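Local coordinates for uncharacterized periplasmic protein (Bacteroides vulgatus ATCC 8482, PDB 3ELG) that is of unknown function but has a BLIP-like fold, belongs to a putative PepSY-like family and probably acts in the periplasm, at residues T42-V47 against E54-S59; N91-V96 against T108-L113. All blocks are in the same frame, centred on the assembly; numbering follows the deposited sequence.

Interaction 1. Residues T42-V47 against E54-S59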
ATOM      1  N   THR A  42      -2.332   9.753  15.829  1.00 15.23           N
ATOM      2  CA  THR A  42      -3.297   8.893  15.071  1.00 16.03           C
ATOM      3  C   THR A  42      -2.678   7.535  14.894  1.00 16.41           C
ATOM      4  O   THR A  42      -1.495   7.440  14.625  1.00 17.05           O
ATOM      5  CB  THR A  42      -3.588   9.548  13.711  1.00 17.75           C
ATOM      6  OG1 THR A  42      -4.299  10.786  13.945  1.00 24.65           O
ATOM      7  CG2 THR A  42      -4.407   8.676  12.798  1.00 20.80           C
ATOM      8  N   THR A  43      -3.507   6.501  15.027  1.00 14.68           N
ATOM      9  CA  THR A  43      -3.047   5.124  14.892  1.00 16.38           C
ATOM     10  C   THR A  43      -3.015   4.671  13.446  1.00 17.31           C
ATOM     11  O   THR A  43      -3.908   4.965  12.656  1.00 16.60           O
ATOM     12  CB  THR A  43      -3.917   4.177  15.741  1.00 16.20           C
ATOM     13  OG1 THR A  43      -3.913   4.602  17.125  1.00 20.51           O
ATOM     14  CG2 THR A  43      -3.407   2.723  15.623  1.00 19.08           C
ATOM     15  N   SER A  44      -1.909   4.022  13.103  1.00 15.58           N
ATOM     16  CA  SER A  44      -1.772   3.247  11.867  1.00 16.13           C
ATOM     17  C   SER A  44      -1.207   1.881  12.168  1.00 14.29           C
ATOM     18  O   SER A  44      -0.722   1.584  13.242  1.00 15.66           O
ATOM     19  CB  SER A  44      -0.957   3.958  10.780  1.00 20.24           C
ATOM     20  OG  SER A  44       0.356   4.225  11.220  1.00 25.36           O
ATOM     21  N   TYR A  45      -1.350   1.048  11.163  1.00 14.22           N
ATOM     22  CA  TYR A  45      -0.987  -0.355  11.252  1.00 12.90           C
ATOM     23  C   TYR A  45      -0.046  -0.681  10.100  1.00 17.58           C
ATOM     24  O   TYR A  45      -0.383  -0.535   8.931  1.00 17.46           O
ATOM     25  CB  TYR A  45      -2.244  -1.246  11.116  1.00 12.47           C
ATOM     26  CG  TYR A  45      -3.280  -0.933  12.168  1.00 12.94           C
ATOM     27  CD1 TYR A  45      -4.177   0.123  12.018  1.00 12.86           C
ATOM     28  CD2 TYR A  45      -3.275  -1.618  13.363  1.00 14.11           C
ATOM     29  CE1 TYR A  45      -5.098   0.426  13.014  1.00 16.66           C
ATOM     30  CE2 TYR A  45      -4.149  -1.335  14.367  1.00 13.76           C
ATOM     31  CZ  TYR A  45      -5.064  -0.282  14.208  1.00 15.48           C
ATOM     32  OH  TYR A  45      -5.955   0.022  15.227  1.00 18.24           O
ATOM     33  N   ASP A  46       1.139  -1.120  10.462  0.50 14.67           N
ATOM     34  CA  ASP A  46       2.111  -1.558   9.488  0.50 16.63           C
ATOM     35  C   ASP A  46       2.234  -3.052   9.594  0.50 17.09           C
ATOM     36  O   ASP A  46       2.671  -3.584  10.614  0.50 16.43           O
ATOM     37  CB  ASP A  46       3.454  -0.885   9.741  0.50 19.52           C
ATOM     38  CG  ASP A  46       3.456   0.580   9.347  0.50 22.79           C
ATOM     39  OD1 ASP A  46       2.756   0.975   8.380  0.50 35.09           O
ATOM     40  OD2 ASP A  46       4.184   1.350  10.004  0.50 45.81           O
ATOM     41  N   VAL A  47       1.805  -3.724   8.540  1.00 13.90           N
ATOM     42  CA  VAL A  47       1.677  -5.177   8.555  1.00 15.09           C
ATOM     43  C   VAL A  47       2.666  -5.848   7.650  1.00 15.96           C
ATOM     44  O   VAL A  47       2.772  -5.512   6.500  1.00 15.79           O
ATOM     45  CB  VAL A  47       0.238  -5.565   8.093  1.00 15.12           C
ATOM     46  CG1 VAL A  47       0.065  -7.078   8.124  1.00 19.35           C
ATOM     47  CG2 VAL A  47      -0.830  -4.829   8.952  1.00 15.97           C
ATOM     48  N   GLU A  54       4.507  -5.947   2.469  1.00 13.51           N
ATOM     49  CA  GLU A  54       4.276  -5.001   3.566  1.00 12.27           C
ATOM     50  C   GLU A  54       3.118  -4.113   3.166  1.00 13.84           C
ATOM     51  O   GLU A  54       3.071  -3.579   2.041  1.00 15.98           O
ATOM     52  CB  GLU A  54       5.544  -4.159   3.808  1.00 15.57           C
ATOM     53  CG  GLU A  54       6.709  -5.005   4.203  1.00 18.06           C
ATOM     54  CD  GLU A  54       7.988  -4.204   4.393  1.00 34.30           C
ATOM     55  OE1 GLU A  54       7.919  -2.968   4.382  1.00 33.43           O
ATOM     56  OE2 GLU A  54       9.062  -4.827   4.531  1.00 35.32           O
ATOM     57  N   LEU A  55       2.180  -4.009   4.078  1.00 15.09           N
ATOM     58  CA  LEU A  55       0.971  -3.183   3.920  1.00 14.36           C
ATOM     59  C   LEU A  55       0.897  -2.202   5.051  1.00 16.08           C
ATOM     60  O   LEU A  55       1.299  -2.492   6.160  1.00 20.81           O
ATOM     61  CB  LEU A  55      -0.250  -4.103   3.943  1.00 15.10           C
ATOM     62  CG  LEU A  55      -0.231  -5.302   3.012  1.00 15.27           C
ATOM     63  CD1 LEU A  55      -1.461  -6.201   3.227  1.00 17.80           C
ATOM     64  CD2 LEU A  55      -0.127  -4.862   1.515  1.00 14.33           C
ATOM     65  N   GLU A  56       0.348  -1.034   4.766  0.50 13.22           N
ATOM     66  CA  GLU A  56       0.095  -0.076   5.819  0.50 13.29           C
ATOM     67  C   GLU A  56      -1.357   0.314   5.696  0.50 12.31           C
ATOM     68  O   GLU A  56      -1.884   0.424   4.593  0.50 13.52           O
ATOM     69  CB  GLU A  56       1.008   1.131   5.688  0.50 14.53           C
ATOM     70  CG  GLU A  56       1.067   1.945   6.914  0.50 17.12           C
ATOM     71  CD  GLU A  56       2.122   2.995   6.802  0.50 30.51           C
ATOM     72  OE1 GLU A  56       2.160   3.650   5.733  0.50 28.55           O
ATOM     73  OE2 GLU A  56       2.906   3.159   7.763  0.50 29.63           O
ATOM     74  N   PHE A  57      -1.993   0.488   6.853  1.00 13.67           N
ATOM     75  CA  PHE A  57      -3.391   0.858   6.937  1.00 12.43           C
ATOM     76  C   PHE A  57      -3.594   2.019   7.905  1.00 13.25           C
ATOM     77  O   PHE A  57      -2.837   2.173   8.894  1.00 14.51           O
ATOM     78  CB  PHE A  57      -4.253  -0.276   7.461  1.00 13.00           C
ATOM     79  CG  PHE A  57      -4.180  -1.524   6.626  1.00 13.29           C
ATOM     80  CD1 PHE A  57      -3.228  -2.492   6.890  1.00 14.44           C
ATOM     81  CD2 PHE A  57      -5.095  -1.756   5.608  1.00 15.20           C
ATOM     82  CE1 PHE A  57      -3.170  -3.623   6.118  1.00 14.53           C
ATOM     83  CE2 PHE A  57      -5.027  -2.877   4.805  1.00 12.46           C
ATOM     84  CZ  PHE A  57      -4.090  -3.832   5.064  1.00 13.61           C
ATOM     85  N   ASN A  58      -4.630   2.793   7.638  1.00 14.33           N
ATOM     86  CA  ASN A  58      -5.006   3.868   8.583  1.00 15.14           C
ATOM     87  C   ASN A  58      -5.805   3.344   9.729  1.00 14.78           C
ATOM     88  O   ASN A  58      -5.988   2.143   9.880  1.00 15.94           O
ATOM     89  CB  ASN A  58      -5.688   5.069   7.885  1.00 15.79           C
ATOM     90  CG  ASN A  58      -7.080   4.763   7.378  1.00 14.25           C
ATOM     91  OD1 ASN A  58      -7.690   3.745   7.726  1.00 16.69           O
ATOM     92  ND2 ASN A  58      -7.635   5.702   6.572  1.00 14.51           N
ATOM     93  N   SER A  59      -6.283   4.278  10.543  1.00 15.52           N
ATOM     94  CA  SER A  59      -6.914   3.922  11.812  1.00 17.66           C
ATOM     95  C   SER A  59      -8.191   3.146  11.627  1.00 16.61           C
ATOM     96  O   SER A  59      -8.626   2.412  12.543  1.00 19.37           O
ATOM     97  CB  SER A  59      -7.121   5.138  12.723  1.00 18.90           C
ATOM     98  OG  SER A  59      -8.132   5.971  12.204  1.00 18.87           O
TER
HETATM   99  O   HOH W   1      -7.257   2.105  14.936  1.00 21.61           O
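Tyr45 and Phe57 both set CG beside their own backbone N, anti to the carbonyl carbon (chi1 -58° and -59°), and Val47 places CG2 likewise, with CG1 anti to N (chi1 -179°). On the face these three share with Leu55, Val47 CG2 therefore meets the edge of the Phe57 ring, 3.9 Å from CE1, the two side chains crossing obliquely. The branched valine and the flat rings suit extended strands; helix 15-24 packs on Phe57 and Leu55, and Leu13 of the loop before it on Tyr45 and Val47. Tyr45, nearer the margin, swings its ring along the partner backbone until CD1 lies 3.5 Å from Asn58 O, which sits at the ring edge and in its plane. The ring thus packs by its edge on that carbonyl, while the hydroxyl is tied to Ser59 O through a water 2.5 Å from Tyr45 OH. On the reverse face Asp46 and Glu56 run side by side. In one pair of alternate conformers Asp46 OD1 and Glu56 OE2 come to 2.3 Å, too close for a hydrogen bond; as both residues are disordered over two conformers, these positions are probably not occupied together. Between the faces, Tyr45 and Phe57 exchange two backbone hydrogen bonds, as do Val47 and Leu55, the straight Val47 N to Leu55 O bond measuring 2.7 Å. Asp46–Glu56 is the non-hydrogen-bonded pair between them, the regular alternation of an antiparallel beta hairpin, here within the BLIP-like sheet.

Interaction 2. Residues N91-V96 against T108-L113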
ATOM      1  N   ASN A  91       4.976   1.418 -20.096  1.00 27.96           N
ATOM      2  CA  ASN A  91       4.591   0.059 -20.500  1.00 29.70           C
ATOM      3  C   ASN A  91       5.671  -0.988 -20.279  1.00 30.94           C
ATOM      4  O   ASN A  91       6.877  -0.730 -20.409  1.00 31.92           O
ATOM      5  CB  ASN A  91       4.136   0.021 -21.958  1.00 32.29           C
ATOM      6  CG  ASN A  91       3.935  -1.400 -22.466  1.00 41.83           C
ATOM      7  OD1 ASN A  91       4.865  -2.020 -22.987  1.00 54.88           O
ATOM      8  ND2 ASN A  91       2.713  -1.917 -22.332  1.00 44.52           N
ATOM      9  N   GLY A  92       5.222  -2.184 -19.934  1.00 30.12           N
ATOM     10  CA  GLY A  92       6.138  -3.308 -19.695  1.00 31.68           C
ATOM     11  C   GLY A  92       6.845  -3.252 -18.339  1.00 32.71           C
ATOM     12  O   GLY A  92       7.552  -4.188 -17.957  1.00 35.71           O
ATOM     13  N   HIS A  93       6.675  -2.136 -17.640  1.00 30.34           N
ATOM     14  CA  HIS A  93       7.220  -1.971 -16.265  1.00 29.45           C
ATOM     15  C   HIS A  93       6.198  -2.435 -15.254  1.00 26.03           C
ATOM     16  O   HIS A  93       5.022  -2.312 -15.480  1.00 27.62           O
ATOM     17  CB  HIS A  93       7.616  -0.531 -15.968  1.00 31.55           C
ATOM     18  CG  HIS A  93       8.898  -0.118 -16.620  1.00 37.93           C
ATOM     19  ND1 HIS A  93       9.323  -0.645 -17.824  1.00 47.48           N
ATOM     20  CD2 HIS A  93       9.846   0.773 -16.244  1.00 43.50           C
ATOM     21  CE1 HIS A  93      10.477  -0.100 -18.161  1.00 43.02           C
ATOM     22  NE2 HIS A  93      10.818   0.763 -17.218  1.00 50.91           N
ATOM     23  N   LYS A  94       6.684  -2.998 -14.159  1.00 24.08           N
ATOM     24  CA  LYS A  94       5.802  -3.466 -13.076  1.00 22.32           C
ATOM     25  C   LYS A  94       5.695  -2.409 -12.026  1.00 18.43           C
ATOM     26  O   LYS A  94       6.714  -1.925 -11.576  1.00 17.65           O
ATOM     27  CB  LYS A  94       6.433  -4.616 -12.288  1.00 22.39           C
ATOM     28  CG  LYS A  94       6.111  -6.026 -12.663  1.00 36.03           C
ATOM     29  CD  LYS A  94       6.942  -6.897 -11.733  1.00 39.70           C
ATOM     30  CE  LYS A  94       6.889  -8.337 -12.102  1.00 43.21           C
ATOM     31  NZ  LYS A  94       7.381  -9.171 -10.955  1.00 46.81           N
ATOM     32  N   THR A  95       4.479  -2.103 -11.575  1.00 16.92           N
ATOM     33  CA  THR A  95       4.317  -1.347 -10.326  1.00 15.48           C
ATOM     34  C   THR A  95       4.382  -2.306  -9.151  1.00 15.63           C
ATOM     35  O   THR A  95       3.527  -3.159  -8.984  1.00 17.66           O
ATOM     36  CB  THR A  95       2.951  -0.575 -10.260  1.00 17.10           C
ATOM     37  OG1 THR A  95       2.943   0.400 -11.310  1.00 17.49           O
ATOM     38  CG2 THR A  95       2.732   0.106  -8.903  1.00 16.54           C
ATOM     39  N   VAL A  96       5.377  -2.103  -8.320  1.00 14.18           N
ATOM     40  CA  VAL A  96       5.646  -3.040  -7.202  1.00 12.38           C
ATOM     41  C   VAL A  96       5.209  -2.480  -5.863  1.00 12.94           C
ATOM     42  O   VAL A  96       5.110  -3.225  -4.864  1.00 15.04           O
ATOM     43  CB  VAL A  96       7.140  -3.490  -7.141  1.00 14.30           C
ATOM     44  CG1 VAL A  96       7.533  -4.228  -8.468  1.00 17.24           C
ATOM     45  CG2 VAL A  96       8.082  -2.344  -6.780  1.00 14.29           C
ATOM     46  N   THR A 108       5.542   3.054  -7.445  1.00 14.34           N
ATOM     47  CA  THR A 108       6.963   2.763  -7.543  1.00 15.70           C
ATOM     48  C   THR A 108       7.198   1.558  -8.424  1.00 17.62           C
ATOM     49  O   THR A 108       6.593   0.487  -8.271  1.00 15.87           O
ATOM     50  CB  THR A 108       7.632   2.529  -6.184  1.00 17.17           C
ATOM     51  OG1 THR A 108       7.328   3.616  -5.317  1.00 17.79           O
ATOM     52  CG2 THR A 108       9.152   2.439  -6.374  1.00 18.46           C
ATOM     53  N   LEU A 109       8.064   1.754  -9.404  1.00 17.22           N
ATOM     54  CA  LEU A 109       8.360   0.693 -10.364  1.00 15.30           C
ATOM     55  C   LEU A 109       9.493  -0.190  -9.838  1.00 13.24           C
ATOM     56  O   LEU A 109      10.201   0.152  -8.876  1.00 16.53           O
ATOM     57  CB  LEU A 109       8.740   1.245 -11.747  1.00 18.20           C
ATOM     58  CG  LEU A 109       7.730   2.263 -12.295  1.00 26.28           C
ATOM     59  CD1 LEU A 109       8.089   2.751 -13.709  1.00 23.58           C
ATOM     60  CD2 LEU A 109       6.311   1.667 -12.294  1.00 35.60           C
ATOM     61  N   GLU A 110       9.660  -1.286 -10.544  1.00 18.04           N
ATOM     62  CA  GLU A 110      10.654  -2.293 -10.173  1.00 20.20           C
ATOM     63  C   GLU A 110      12.051  -1.680 -10.140  1.00 22.80           C
ATOM     64  O   GLU A 110      12.911  -2.109  -9.370  1.00 23.36           O
ATOM     65  CB  GLU A 110      10.643  -3.475 -11.154  1.00 22.50           C
ATOM     66  CG  GLU A 110      11.358  -3.155 -12.456  1.00 29.46           C
ATOM     67  CD  GLU A 110      10.552  -2.257 -13.390  1.00 40.95           C
ATOM     68  OE1 GLU A 110       9.459  -2.694 -13.838  1.00 37.02           O
ATOM     69  OE2 GLU A 110      11.021  -1.121 -13.665  1.00 37.60           O
ATOM     70  N   ASN A 111      12.270  -0.702 -11.018  1.00 21.91           N
ATOM     71  CA  ASN A 111      13.568  -0.002 -11.122  1.00 22.20           C
ATOM     72  C   ASN A 111      13.741   1.143 -10.127  1.00 23.59           C
ATOM     73  O   ASN A 111      14.757   1.837 -10.092  1.00 24.04           O
ATOM     74  CB  ASN A 111      13.839   0.453 -12.563  1.00 21.31           C
ATOM     75  CG  ASN A 111      13.017   1.670 -12.970  1.00 22.36           C
ATOM     76  OD1 ASN A 111      12.059   2.036 -12.304  1.00 23.64           O
ATOM     77  ND2 ASN A 111      13.397   2.301 -14.073  1.00 26.06           N
ATOM     78  N   GLY A 112      12.732   1.321  -9.295  1.00 21.03           N
ATOM     79  CA  GLY A 112      12.766   2.313  -8.258  1.00 16.98           C
ATOM     80  C   GLY A 112      12.254   3.697  -8.622  1.00 17.97           C
ATOM     81  O   GLY A 112      12.229   4.608  -7.803  1.00 19.28           O
ATOM     82  N   LEU A 113      11.939   3.863  -9.889  1.00 17.83           N
ATOM     83  CA  LEU A 113      11.293   5.102 -10.337  1.00 16.75           C
ATOM     84  C   LEU A 113       9.986   5.247  -9.572  1.00 17.69           C
ATOM     85  O   LEU A 113       9.257   4.262  -9.448  1.00 18.59           O
ATOM     86  CB  LEU A 113      10.997   5.030 -11.825  1.00 18.73           C
ATOM     87  CG  LEU A 113      11.256   6.238 -12.704  1.00 29.92           C
ATOM     88  CD1 LEU A 113      12.696   6.765 -12.484  1.00 19.46           C
ATOM     89  CD2 LEU A 113      10.949   5.854 -14.162  1.00 23.11           C
TER
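Glu110 OE1 accepts one hydrogen bond across the contact, from the backbone N of Lys94 at 2.8 Å, and the N-H arrives nearly along the C-O axis of the carboxylate. The other oxygen, OE2, takes a more bent bond from Asn111 N at 3.0 Å, from above the carboxylate plane; together the two limit the group's rotation. The crowded chi1 of Glu110 (78°) and the bend at chi2 (-76°) curl the chain back, so that one carboxylate reaches both Lys94 N and the N of the next residue. The His93 ring stands almost perpendicular to the carboxylate, its CD2 3.4 Å from OE2; the nearby carboxylate may favour protonation of the ring, though no bond joins them. At the ring edge lies Leu109 CD1, while CD2 of the same leucine approaches Thr95 OG1. Val96 N gives a bond to Thr108 O, 2.9 Å long and nearly along the carbonyl axis, but Glu110 N to Lys94 O is weak as the strands part. Leu109 to Gly112 form a type I turn, where glycine suits the positive phi, and Asn111 OD1 makes an Asx turn with Leu113 N. Thr95 and Leu109 both touch Met86 of helix 80-89, and strand 95-101 lies between strands 63-67 and 104-109.

How the interactions relate
From the N terminus the chain passes through helix 15-24 and strand 30-37 before reaching interaction 1, which closes a short hairpin with six residues between its segments. Strand 63-67 and helix 80-89 follow. Interaction 2 then closes the base of the longer hairpin of strands 95-101 and 104-109, with eleven residues between its segments, and leads by a turn into strand 114-117. The two loops are in series, neither nested nor crossed. The centres of interaction 1 and interaction 2 are about 23 Å apart, on opposite sides of the chain's centre, and the two do not touch. Both belong to one antiparallel sheet, in which strand 63-67 bridges the hairpins; helix 15-24 packs on the first and helix 80-89 on the second.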